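Local structure of uncharacterized protein (Staphylococcus aureus, 4YBV) at residues A88-I93 against W102-K107. The protein probably hydrolyses thioesters as a hot dog-fold thioesterase, although its natural substrate is not established. The protein carries 1 engineered substitution. Sequence-based numbering, arbitrary orientation.
Sequences ATAEII and WDIKIK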
# COMPACT_ATOMS: atom_id res chain seq x y z
N ALA A 88 5.25 -17.40 7.88
CA ALA A 88 4.28 -16.63 7.13
C ALA A 88 3.04 -17.48 6.89
O ALA A 88 3.16 -18.56 6.31
CB ALA A 88 4.87 -16.22 5.83
N THR A 89 1.87 -16.96 7.26
CA THR A 89 0.58 -17.57 6.95
C THR A 89 -0.18 -16.71 5.97
O THR A 89 -0.56 -15.56 6.27
CB THR A 89 -0.29 -17.80 8.23
OG1 THR A 89 0.45 -18.55 9.18
CG2 THR A 89 -1.56 -18.57 7.91
N ALA A 90 -0.34 -17.23 4.76
CA ALA A 90 -1.08 -16.57 3.72
C ALA A 90 -2.50 -17.17 3.67
O ALA A 90 -2.64 -18.37 3.47
CB ALA A 90 -0.39 -16.72 2.38
N GLU A 91 -3.52 -16.34 3.81
CA GLU A 91 -4.91 -16.81 3.65
C GLU A 91 -5.58 -15.99 2.57
O GLU A 91 -5.48 -14.76 2.58
CB GLU A 91 -5.70 -16.70 4.96
CG GLU A 91 -4.92 -17.09 6.22
CD GLU A 91 -5.68 -16.73 7.51
OE1 GLU A 91 -6.91 -16.56 7.44
OE2 GLU A 91 -5.03 -16.62 8.58
N ILE A 92 -6.24 -16.64 1.61
CA ILE A 92 -6.87 -15.89 0.54
C ILE A 92 -8.08 -15.07 1.04
O ILE A 92 -8.81 -15.50 1.93
CB ILE A 92 -7.28 -16.81 -0.62
CG1 ILE A 92 -7.58 -15.97 -1.85
CG2 ILE A 92 -8.50 -17.75 -0.19
CD1 ILE A 92 -7.52 -16.70 -3.13
N ILE A 93 -8.24 -13.88 0.49
CA ILE A 93 -9.31 -12.93 0.84
C ILE A 93 -10.31 -12.93 -0.28
O ILE A 93 -11.50 -12.81 -0.07
CB ILE A 93 -8.82 -11.42 1.00
CG1 ILE A 93 -7.60 -11.26 1.90
CG2 ILE A 93 -9.93 -10.51 1.52
CD1 ILE A 93 -7.08 -9.82 1.90
N TRP A 102 -4.61 -11.75 -1.36
CA TRP A 102 -4.17 -12.53 -0.19
C TRP A 102 -3.85 -11.69 1.02
O TRP A 102 -3.26 -10.59 0.92
CB TRP A 102 -2.89 -13.33 -0.52
CG TRP A 102 -3.08 -14.46 -1.47
CD1 TRP A 102 -3.10 -14.40 -2.83
CD2 TRP A 102 -3.27 -15.83 -1.12
NE1 TRP A 102 -3.30 -15.66 -3.36
CE2 TRP A 102 -3.41 -16.55 -2.32
CE3 TRP A 102 -3.33 -16.52 0.09
CZ2 TRP A 102 -3.63 -17.94 -2.35
CZ3 TRP A 102 -3.54 -17.90 0.06
CH2 TRP A 102 -3.67 -18.59 -1.16
N ASP A 103 -4.13 -12.25 2.19
CA ASP A 103 -3.74 -11.65 3.45
C ASP A 103 -2.57 -12.46 4.01
O ASP A 103 -2.65 -13.65 4.03
CB ASP A 103 -4.91 -11.68 4.43
CG ASP A 103 -4.80 -10.64 5.48
OD1 ASP A 103 -5.21 -9.49 5.17
OD2 ASP A 103 -4.32 -10.95 6.59
N ILE A 104 -1.47 -11.82 4.43
CA ILE A 104 -0.33 -12.56 4.95
C ILE A 104 0.12 -12.01 6.29
O ILE A 104 0.37 -10.82 6.43
CB ILE A 104 0.90 -12.56 4.00
CG1 ILE A 104 0.53 -12.88 2.56
CG2 ILE A 104 1.96 -13.56 4.47
CD1 ILE A 104 0.45 -11.66 1.67
N LYS A 105 0.22 -12.89 7.29
CA LYS A 105 0.73 -12.48 8.57
C LYS A 105 2.02 -13.25 8.88
O LYS A 105 2.07 -14.47 8.78
CB LYS A 105 -0.33 -12.70 9.66
CG LYS A 105 -1.51 -11.70 9.53
CD LYS A 105 -2.56 -11.98 10.61
CE LYS A 105 -3.61 -10.88 10.67
NZ LYS A 105 -4.17 -10.56 9.33
N ILE A 106 3.06 -12.53 9.23
CA ILE A 106 4.36 -13.14 9.49
C ILE A 106 4.76 -12.89 10.91
O ILE A 106 4.80 -11.73 11.37
CB ILE A 106 5.43 -12.61 8.52
CG1 ILE A 106 4.81 -12.61 7.11
CG2 ILE A 106 6.67 -13.47 8.63
CD1 ILE A 106 5.71 -12.23 5.97
N LYS A 107 5.00 -14.01 11.60
CA LYS A 107 5.27 -14.04 13.03
C LYS A 107 6.61 -14.62 13.35
O LYS A 107 7.12 -15.44 12.59
CB LYS A 107 4.20 -14.87 13.77
CG LYS A 107 2.80 -14.32 13.62
CD LYS A 107 1.76 -15.13 14.38
CE LYS A 107 0.42 -14.46 14.26
NZ LYS A 107 -0.63 -15.34 14.86
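Trp102 lays its indole across the neighbouring strand, and one face of the six-membered ring receives Ile92, whose CB stands 3.9 Å from the ring centroid in a CH-pi contact almost on the normal. At the rim, close to the ring plane, lie Glu91 N and Ala90 O. With CG anti to the carbonyl carbon (chi1 -69°) and chi2 at 83°, the six-membered ring is carried over the partner backbone, bringing CE3 to 3.3 Å from Ile92 N. Ala90 suits the spot beside it: its single methyl, CB, meets Trp102 CE3 at 3.7 Å and lets the ring edge come close to the strand. The indole NE1 is satisfied by Ser57 on helix 42-60. These strands form the antiparallel hairpin 85-95/99-107 at the middle of the hot dog sheet, which wraps around that long helix. Ala88, Ala90, Ile92, Trp102, Ile104 and Ile106 share the helix-facing side, where small alanines accommodate branched isoleucines: Ala88 CB touches Ile106 CG1 at 3.8 Å. Two hydrogen-bonded pairs hold the backbones, Thr89 with Lys105 and Glu91 with Asp103; the shortest bond, Glu91 N to Asp103 O, is 2.8 Å. Polar side chains fit the other face, where Lys105 NZ forms a salt bridge with Asp103 OD2 (2.8 Å) along one strand. Glu91 OE2 remains 6.2 Å from Lys105 NZ and about as far from the like-charged Asp103 OD2, so any net electrostatic effect is probably small. Where the chain turns at Ile93, its CG1 packs 3.7 Å from Asp103 CB, and Ile93 also touches Leu113 of the second subunit.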